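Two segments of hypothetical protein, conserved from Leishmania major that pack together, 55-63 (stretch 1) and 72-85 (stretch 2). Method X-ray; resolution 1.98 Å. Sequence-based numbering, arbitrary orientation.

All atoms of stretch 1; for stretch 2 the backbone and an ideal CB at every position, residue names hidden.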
ATOM      1  N   TRP A  55      -1.812 -20.388   5.138  1.00 30.55           N
ATOM      2  CA  TRP A  55      -2.372 -19.404   4.232  1.00 41.19           C
ATOM      3  C   TRP A  55      -3.783 -18.984   4.599  1.00 38.81           C
ATOM      4  O   TRP A  55      -4.560 -19.664   5.270  1.00 36.47           O
ATOM      5  CB  TRP A  55      -2.297 -19.992   2.800  1.00 55.10           C
ATOM      6  CG  TRP A  55      -0.839 -20.125   2.432  1.00 52.68           C
ATOM      7  CD1 TRP A  55       0.058 -21.046   2.891  1.00 50.81           C
ATOM      8  CD2 TRP A  55      -0.117 -19.286   1.525  1.00 43.76           C
ATOM      9  NE1 TRP A  55       1.294 -20.833   2.324  1.00 42.80           N
ATOM     10  CE2 TRP A  55       1.207 -19.756   1.479  1.00 42.22           C
ATOM     11  CE3 TRP A  55      -0.478 -18.183   0.750  1.00 37.35           C
ATOM     12  CZ2 TRP A  55       2.186 -19.160   0.681  1.00 45.03           C
ATOM     13  CZ3 TRP A  55       0.493 -17.599  -0.038  1.00 30.90           C
ATOM     14  CH2 TRP A  55       1.810 -18.083  -0.070  1.00 42.12           C
ATOM     15  N   ALA A  56      -4.141 -17.782   4.159  1.00 28.44           N
ATOM     16  CA  ALA A  56      -5.433 -17.186   4.451  1.00 28.75           C
ATOM     17  C   ALA A  56      -5.819 -17.254   5.930  1.00 25.20           C
ATOM     18  O   ALA A  56      -7.005 -17.532   6.154  1.00 26.90           O
ATOM     19  CB  ALA A  56      -6.552 -17.826   3.633  1.00 35.48           C
ATOM     20  N   ALA A  57      -4.894 -16.997   6.838  1.00 26.65           N
ATOM     21  CA  ALA A  57      -5.037 -17.034   8.279  1.00 29.47           C
ATOM     22  C   ALA A  57      -4.392 -15.837   8.998  1.00 29.78           C
ATOM     23  O   ALA A  57      -3.658 -16.036   9.968  1.00 19.67           O
ATOM     24  CB  ALA A  57      -4.395 -18.294   8.848  1.00 21.21           C
ATOM     25  N   SER A  58      -4.677 -14.646   8.498  1.00 28.67           N
ATOM     26  CA  SER A  58      -4.197 -13.360   8.960  1.00 21.24           C
ATOM     27  C   SER A  58      -5.241 -12.632   9.786  1.00 27.16           C
ATOM     28  O   SER A  58      -6.416 -12.896   9.582  1.00 22.38           O
ATOM     29  CB  SER A  58      -3.815 -12.487   7.749  1.00 11.38           C
ATOM     30  OG  SER A  58      -3.097 -13.381   6.925  1.00 23.43           O
ATOM     31  N   HIS A  59      -4.710 -11.781  10.645  1.00 22.40           N
ATOM     32  CA  HIS A  59      -5.457 -10.729  11.305  1.00 24.39           C
ATOM     33  C   HIS A  59      -4.610  -9.455  11.173  1.00 23.31           C
ATOM     34  O   HIS A  59      -3.476  -9.538  10.700  1.00 26.01           O
ATOM     35  CB  HIS A  59      -5.760 -11.065  12.758  1.00 27.09           C
ATOM     36  CG  HIS A  59      -4.528 -11.203  13.597  1.00 18.83           C
ATOM     37  ND1 HIS A  59      -3.659 -12.256  13.498  1.00 26.97           N
ATOM     38  CD2 HIS A  59      -4.018 -10.402  14.553  1.00 16.69           C
ATOM     39  CE1 HIS A  59      -2.671 -12.112  14.355  1.00 23.65           C
ATOM     40  NE2 HIS A  59      -2.859 -10.976  15.029  1.00 17.23           N
ATOM     41  N   VAL A  60      -5.141  -8.312  11.564  1.00 19.48           N
ATOM     42  CA  VAL A  60      -4.361  -7.088  11.488  1.00 22.85           C
ATOM     43  C   VAL A  60      -4.129  -6.530  12.887  1.00 22.66           C
ATOM     44  O   VAL A  60      -5.035  -6.463  13.719  1.00 25.78           O
ATOM     45  CB  VAL A  60      -5.035  -5.980  10.659  1.00 23.58           C
ATOM     46  CG1 VAL A  60      -4.396  -4.633  11.011  1.00 18.81           C
ATOM     47  CG2 VAL A  60      -4.964  -6.282   9.173  1.00 18.20           C
ATOM     48  N   ARG A  61      -2.892  -6.132  13.149  1.00 24.53           N
ATOM     49  CA  ARG A  61      -2.587  -5.433  14.391  1.00 23.08           C
ATOM     50  C   ARG A  61      -2.128  -3.996  14.124  1.00 21.46           C
ATOM     51  O   ARG A  61      -1.678  -3.651  13.031  1.00 18.38           O
ATOM     52  CB  ARG A  61      -1.516  -6.168  15.187  1.00 18.15           C
ATOM     53  CG  ARG A  61      -1.964  -7.518  15.731  1.00 38.14           C
ATOM     54  CD  ARG A  61      -3.042  -7.418  16.778  1.00 36.62           C
ATOM     55  NE  ARG A  61      -2.610  -6.980  18.085  1.00 29.27           N
ATOM     56  CZ  ARG A  61      -1.753  -7.428  18.971  1.00 27.85           C
ATOM     57  NH1 ARG A  61      -1.012  -8.518  18.820  1.00 25.66           N
ATOM     58  NH2 ARG A  61      -1.633  -6.733  20.100  1.00 28.50           N
ATOM     59  N   LEU A  62      -2.251  -3.173  15.149  1.00 22.04           N
ATOM     60  CA  LEU A  62      -1.699  -1.824  15.146  1.00 15.87           C
ATOM     61  C   LEU A  62      -0.379  -1.880  15.929  1.00 18.80           C
ATOM     62  O   LEU A  62      -0.435  -2.426  17.028  1.00 19.84           O
ATOM     63  CB  LEU A  62      -2.629  -0.811  15.793  1.00 24.50           C
ATOM     64  CG  LEU A  62      -2.136   0.635  15.930  1.00 26.06           C
ATOM     65  CD1 LEU A  62      -2.099   1.350  14.580  1.00 16.65           C
ATOM     66  CD2 LEU A  62      -3.020   1.377  16.924  1.00 29.48           C
ATOM     67  N   PHE A  63       0.684  -1.331  15.347  1.00 21.23           N
ATOM     68  CA  PHE A  63       1.977  -1.183  15.961  1.00 23.02           C
ATOM     69  C   PHE A  63       2.427   0.291  16.090  1.00 23.86           C
ATOM     70  O   PHE A  63       2.243   1.127  15.194  1.00 17.98           O
ATOM     71  CB  PHE A  63       3.071  -1.899  15.177  1.00 27.15           C
ATOM     72  CG  PHE A  63       2.840  -3.380  14.934  1.00 27.16           C
ATOM     73  CD1 PHE A  63       1.991  -3.792  13.931  1.00 16.21           C
ATOM     74  CD2 PHE A  63       3.498  -4.314  15.708  1.00 30.92           C
ATOM     75  CE1 PHE A  63       1.780  -5.154  13.721  1.00 15.69           C
ATOM     76  CE2 PHE A  63       3.320  -5.664  15.498  1.00 24.77           C
ATOM     77  CZ  PHE A  63       2.453  -6.059  14.505  1.00 18.42           C
ATOM     78  N   UNK A  72       6.151  -1.956  18.094  1.00 20.95           N
ATOM     79  CA  UNK A  72       5.554  -2.869  19.068  1.00 26.60           C
ATOM     80  C   UNK A  72       4.033  -2.880  18.983  1.00 31.95           C
ATOM     81  O   UNK A  72       3.337  -1.872  18.892  1.00 22.46           O
ATOM     82  CB  UNK A  72       5.989  -2.486  20.484  1.00 26.60           C
ATOM     83  N   UNK A  73       3.486  -4.098  19.022  1.00 22.57           N
ATOM     84  CA  UNK A  73       2.046  -4.220  18.825  1.00 26.02           C
ATOM     85  C   UNK A  73       1.316  -3.494  19.934  1.00 24.83           C
ATOM     86  O   UNK A  73       1.757  -3.549  21.089  1.00 28.26           O
ATOM     87  CB  UNK A  73       1.620  -5.689  18.775  1.00 26.02           C
ATOM     88  N   UNK A  74       0.217  -2.838  19.588  1.00 28.16           N
ATOM     89  CA  UNK A  74      -0.596  -2.220  20.625  1.00 22.65           C
ATOM     90  C   UNK A  74      -1.616  -3.242  21.141  1.00 23.79           C
ATOM     91  O   UNK A  74      -2.394  -3.735  20.322  1.00 28.26           O
ATOM     92  CB  UNK A  74      -1.297  -0.968  20.094  1.00 22.65           C
ATOM     93  N   UNK A  75      -1.580  -3.514  22.433  1.00 26.25           N
ATOM     94  CA  UNK A  75      -2.490  -4.482  23.049  1.00 28.81           C
ATOM     95  C   UNK A  75      -3.938  -4.355  22.612  1.00 33.49           C
ATOM     96  O   UNK A  75      -4.442  -3.253  22.426  1.00 25.43           O
ATOM     97  CB  UNK A  75      -2.423  -4.344  24.571  1.00 28.81           C
ATOM     98  N   UNK A  76      -4.602  -5.493  22.447  1.00 30.13           N
ATOM     99  CA  UNK A  76      -6.037  -5.641  22.448  1.00 20.12           C
ATOM    100  C   UNK A  76      -6.829  -4.901  21.374  1.00 33.46           C
ATOM    101  O   UNK A  76      -8.006  -4.595  21.588  1.00 59.64           O
ATOM    102  CB  UNK A  76      -6.554  -5.194  23.817  1.00 20.12           C
ATOM    103  N   UNK A  77      -6.220  -4.625  20.252  1.00 33.77           N
ATOM    104  CA  UNK A  77      -6.775  -4.090  19.031  1.00 29.10           C
ATOM    105  C   UNK A  77      -6.453  -5.082  17.903  1.00 31.77           C
ATOM    106  O   UNK A  77      -5.296  -5.481  17.774  1.00 36.63           O
ATOM    107  CB  UNK A  77      -6.222  -2.694  18.735  1.00 29.10           C
ATOM    108  N   UNK A  78      -7.459  -5.442  17.120  1.00 21.28           N
ATOM    109  CA  UNK A  78      -7.184  -6.251  15.944  1.00 28.44           C
ATOM    110  C   UNK A  78      -8.362  -6.201  14.987  1.00 27.87           C
ATOM    111  O   UNK A  78      -9.458  -5.792  15.358  1.00 22.83           O
ATOM    112  CB  UNK A  78      -6.877  -7.696  16.340  1.00 28.44           C
ATOM    113  N   UNK A  79      -8.120  -6.605  13.750  1.00 28.69           N
ATOM    114  CA  UNK A  79      -9.120  -6.628  12.692  1.00 26.04           C
ATOM    115  C   UNK A  79      -8.941  -7.930  11.914  1.00 20.86           C
ATOM    116  O   UNK A  79      -7.810  -8.375  11.724  1.00 19.77           O
ATOM    117  CB  UNK A  79      -8.996  -5.408  11.777  1.00 26.04           C
ATOM    118  N   UNK A  80     -10.048  -8.542  11.492  1.00 25.43           N
ATOM    119  CA  UNK A  80     -10.021  -9.786  10.743  1.00 31.86           C
ATOM    120  C   UNK A  80      -9.865  -9.495   9.257  1.00 31.18           C
ATOM    121  O   UNK A  80     -10.823  -9.626   8.501  1.00 24.96           O
ATOM    122  CB  UNK A  80     -11.289 -10.602  11.002  1.00 31.86           C
ATOM    123  N   UNK A  81      -8.661  -9.080   8.890  1.00 31.75           N
ATOM    124  CA  UNK A  81      -8.349  -8.737   7.523  1.00 19.08           C
ATOM    125  C   UNK A  81      -6.899  -9.076   7.198  1.00 16.81           C
ATOM    126  O   UNK A  81      -6.128  -9.311   8.119  1.00 19.29           O
ATOM    127  CB  UNK A  81      -8.623  -7.253   7.272  1.00 19.08           C
ATOM    128  N   UNK A  82      -6.587  -9.046   5.910  1.00 25.81           N
ATOM    129  CA  UNK A  82      -5.289  -9.067   5.287  1.00 27.33           C
ATOM    130  C   UNK A  82      -4.924  -7.702   4.685  1.00 25.43           C
ATOM    131  O   UNK A  82      -5.810  -6.892   4.417  1.00 23.69           O
ATOM    132  CB  UNK A  82      -5.252 -10.152   4.209  1.00 27.33           C
ATOM    133  N   UNK A  83      -3.640  -7.480   4.439  1.00 23.19           N
ATOM    134  CA  UNK A  83      -3.118  -6.342   3.691  1.00 21.57           C
ATOM    135  C   UNK A  83      -3.779  -5.012   4.041  1.00 26.71           C
ATOM    136  O   UNK A  83      -4.528  -4.477   3.215  1.00 23.53           O
ATOM    137  CB  UNK A  83      -3.280  -6.604   2.192  1.00 21.57           C
ATOM    138  N   UNK A  84      -3.510  -4.503   5.232  1.00 19.75           N
ATOM    139  CA  UNK A  84      -4.161  -3.247   5.638  1.00 24.35           C
ATOM    140  C   UNK A  84      -3.620  -2.045   4.852  1.00 19.95           C
ATOM    141  O   UNK A  84      -2.539  -2.086   4.272  1.00 17.48           O
ATOM    142  CB  UNK A  84      -3.965  -3.015   7.137  1.00 24.35           C
ATOM    143  N   UNK A  85      -4.387  -0.966   4.789  1.00 18.94           N
ATOM    144  CA  UNK A  85      -4.082   0.218   3.993  1.00 19.10           C
ATOM    145  C   UNK A  85      -4.868   1.431   4.487  1.00 16.51           C
ATOM    146  O   UNK A  85      -5.987   1.320   4.974  1.00 22.11           O
ATOM    147  CB  UNK A  85      -4.387  -0.042   2.516  1.00 19.10           C
TER

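At position 72 CA-to-CB points away and nothing of stretch 1 lies within 5.5 Å of the ideal CB, so the contact hardly restricts the choice; phi/psi of -113/135 suits beta-branched residues among others. It is Thr-72, whose backbone O meets Phe-63 CA at 3.3 Å in a CA-H...O contact.

Position 73 pairs with Phe-63 in an antiparallel, non-hydrogen-bonded bridge, CA to CA 4.2 Å. Its ideal CB lies 3.7 Å from both Arg-61 NH2 and Phe-63 CE2, which favours a small side chain, though a longer one could turn aside. Ala-73 is found: its CB touches Phe-63 CE2 at 3.7 Å and covers one face of the Arg-61 guanidinium.

At 74 the backbone N donates to Leu-62 O (2.7 Å, 172°), a bond independent of side chain that excludes proline. CA-to-CB runs sideways, and Leu-62 offers a methyl nearby, so an aliphatic residue would suit. Val-74, chi1 t, brings CG2 to 4.1 Å from Leu-62 CD2. Its backbone O accepts from Arg-61 NH2 at 3.1 Å.

Positions 75 and 76 are the corners of a type II turn. At 75, phi -45 and a CB pointing away permit proline, and Pro-75 is deposited. At 76, phi/psi of 62/26 would readily suit glycine, asparagine or aspartate; the residue is Glu-76, its CB pointing away.

Position 77 closes the turn. Its ideal CB is 5.0 Å from Leu-62 CB, leaving room for a medium or large apolar group. Leu-77 fills it, CD1 reaching Leu-62 CD2 at 3.7 Å. The backbone O of Leu-77 accepts a weak bond from Arg-61 NE (3.1 Å, 125°), and water 3 accepts from Leu-62 N (its O to N, 2.9 Å) and lies 2.6 Å from Leu-77 O.

At 78 the ideal CB is 3.4 Å from Val-60 O and 3.9 Å from Arg-61 CD; a small or polar residue is comfortable. Ser-78 is deposited, its CA 3.1 Å from Val-60 O.

Position 79 bonds twice with Val-60: Val-60 N to the O of 79 at 2.7 Å, and the N of 79 to Val-60 O at 3.1 Å. The sideways CB, 4.2 Å from Val-60 CB, could start a large apolar or aromatic side chain. Trp-79 lays CE3 3.7 Å from Val-60 CG1 and CZ3 4.2 Å from Leu-62 CB.

Position 80 points away, so many residues fit. Glu-80 curls back, and water 2 links OE1 to Ser-58 O.

At 81 the ideal CB is 4.2 Å from Val-60 CG2, which suits an aliphatic residue. It is Leu-81, whose CB packs 4.2 Å from Val-60 CG2.

At 82 the sideways ideal CB is 4.5 Å from Ser-58 CB; a polar chain long enough to extend toward Ser-58 N, directly or through solvent, would suit. Glu-82 does so through solvent: water 1 donates to OE2 and accepts from Ser-58 N.

Position 83 points away, with positive phi; Asp-83 makes no contact with stretch 1; its OD1 is bonded elsewhere in the structure. At 84, CB points toward Val-60 CG2, 4.0 Å off, favouring a compact apolar group; Pro-84 places CG 3.8 Å from Val-60 CG2. Position 85 is out of reach and holds Tyr-85.

Stretch 2, residues 72-85: TAVPELSWELEDPY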
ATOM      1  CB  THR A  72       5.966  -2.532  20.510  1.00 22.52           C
ATOM      2  OG1 THR A  72       7.365  -2.719  20.670  1.00 27.31           O
ATOM      3  CG2 THR A  72       5.351  -3.502  21.495  1.00 15.94           C
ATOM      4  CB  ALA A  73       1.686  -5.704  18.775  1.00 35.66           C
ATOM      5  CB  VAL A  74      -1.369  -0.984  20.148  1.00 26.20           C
ATOM      6  CG1 VAL A  74      -2.422  -0.607  21.184  1.00 26.33           C
ATOM      7  CG2 VAL A  74      -0.418   0.168  19.865  1.00 36.32           C
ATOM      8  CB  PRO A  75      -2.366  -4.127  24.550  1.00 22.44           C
ATOM      9  CG  PRO A  75      -0.931  -3.743  24.665  1.00 34.25           C
ATOM     10  CD  PRO A  75      -0.661  -2.922  23.434  1.00 35.10           C
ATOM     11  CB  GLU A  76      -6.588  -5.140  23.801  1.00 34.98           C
ATOM     12  CG  GLU A  76      -6.241  -6.095  24.941  1.00 40.83           C
ATOM     13  CD  GLU A  76      -6.646  -5.536  26.289  1.00 37.73           C
ATOM     14  OE1 GLU A  76      -7.779  -5.022  26.412  1.00 47.82           O
ATOM     15  OE2 GLU A  76      -5.802  -5.619  27.208  1.00 49.13           O
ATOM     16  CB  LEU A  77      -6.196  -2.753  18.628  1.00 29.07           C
ATOM     17  CG  LEU A  77      -6.413  -1.529  19.504  1.00 32.97           C
ATOM     18  CD1 LEU A  77      -5.661  -0.341  18.913  1.00 39.36           C
ATOM     19  CD2 LEU A  77      -7.888  -1.217  19.625  1.00 32.28           C
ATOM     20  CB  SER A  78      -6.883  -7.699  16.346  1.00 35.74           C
ATOM     21  OG  SER A  78      -8.091  -8.367  16.647  1.00 29.10           O
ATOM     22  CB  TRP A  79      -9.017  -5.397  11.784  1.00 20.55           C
ATOM     23  CG  TRP A  79      -9.160  -4.105  12.539  1.00 25.53           C
ATOM     24  CD1 TRP A  79     -10.312  -3.369  12.633  1.00 26.72           C
ATOM     25  CD2 TRP A  79      -8.174  -3.385  13.298  1.00 19.19           C
ATOM     26  NE1 TRP A  79     -10.098  -2.255  13.398  1.00 24.36           N
ATOM     27  CE2 TRP A  79      -8.794  -2.230  13.819  1.00 24.25           C
ATOM     28  CE3 TRP A  79      -6.825  -3.593  13.593  1.00 28.58           C
ATOM     29  CZ2 TRP A  79      -8.099  -1.316  14.603  1.00 19.10           C
ATOM     30  CZ3 TRP A  79      -6.117  -2.697  14.367  1.00 22.11           C
ATOM     31  CH2 TRP A  79      -6.774  -1.560  14.867  1.00 24.92           C
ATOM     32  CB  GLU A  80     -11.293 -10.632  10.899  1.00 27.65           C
ATOM     33  CG  GLU A  80     -11.647 -10.856  12.350  1.00 22.70           C
ATOM     34  CD  GLU A  80     -10.606 -11.672  13.086  1.00 21.41           C
ATOM     35  OE1 GLU A  80     -10.165 -12.695  12.527  1.00 34.35           O
ATOM     36  OE2 GLU A  80     -10.229 -11.275  14.211  1.00 36.97           O
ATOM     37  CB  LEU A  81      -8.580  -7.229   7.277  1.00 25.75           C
ATOM     38  CG  LEU A  81      -9.890  -6.596   7.706  1.00 20.16           C
ATOM     39  CD1 LEU A  81      -9.740  -5.105   7.984  1.00 28.18           C
ATOM     40  CD2 LEU A  81     -10.977  -6.827   6.657  1.00 24.49           C
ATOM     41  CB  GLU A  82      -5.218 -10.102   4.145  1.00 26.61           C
ATOM     42  CG  GLU A  82      -5.844 -11.443   4.497  1.00 22.91           C
ATOM     43  CD  GLU A  82      -5.726 -12.464   3.384  1.00 33.13           C
ATOM     44  OE1 GLU A  82      -5.651 -12.076   2.195  1.00 25.33           O
ATOM     45  OE2 GLU A  82      -5.708 -13.664   3.725  1.00 32.23           O
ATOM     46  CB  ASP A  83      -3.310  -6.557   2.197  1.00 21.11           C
ATOM     47  CG  ASP A  83      -2.677  -7.857   1.735  1.00 22.47           C
ATOM     48  OD1 ASP A  83      -1.875  -8.390   2.525  1.00 28.12           O
ATOM     49  OD2 ASP A  83      -2.998  -8.302   0.617  1.00 23.14           O
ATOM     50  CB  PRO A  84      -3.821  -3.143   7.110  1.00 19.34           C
ATOM     51  CG  PRO A  84      -2.608  -3.978   7.300  1.00  9.58           C
ATOM     52  CD  PRO A  84      -2.578  -5.032   6.244  1.00 14.04           C
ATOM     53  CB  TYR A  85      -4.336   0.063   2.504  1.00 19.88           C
ATOM     54  CG  TYR A  85      -5.700  -0.334   2.028  1.00 23.90           C
ATOM     55  CD1 TYR A  85      -6.026  -1.692   2.022  1.00 23.78           C
ATOM     56  CD2 TYR A  85      -6.650   0.581   1.592  1.00 17.31           C
ATOM     57  CE1 TYR A  85      -7.276  -2.099   1.585  1.00 24.20           C
ATOM     58  CE2 TYR A  85      -7.898   0.169   1.161  1.00 15.61           C
ATOM     59  CZ  TYR A  85      -8.200  -1.177   1.161  1.00 26.30           C
ATOM     60  OH  TYR A  85      -9.424  -1.644   0.743  1.00 29.91           O
TER
HETATM   61  O   HOH W   1      -6.680 -13.993   6.017  1.00 30.16           O
HETATM   62  O   HOH W   2      -8.799 -12.852  10.209  1.00 36.86           O
HETATM   63  O   HOH W   3      -3.095  -4.099  17.798  1.00 19.78           O
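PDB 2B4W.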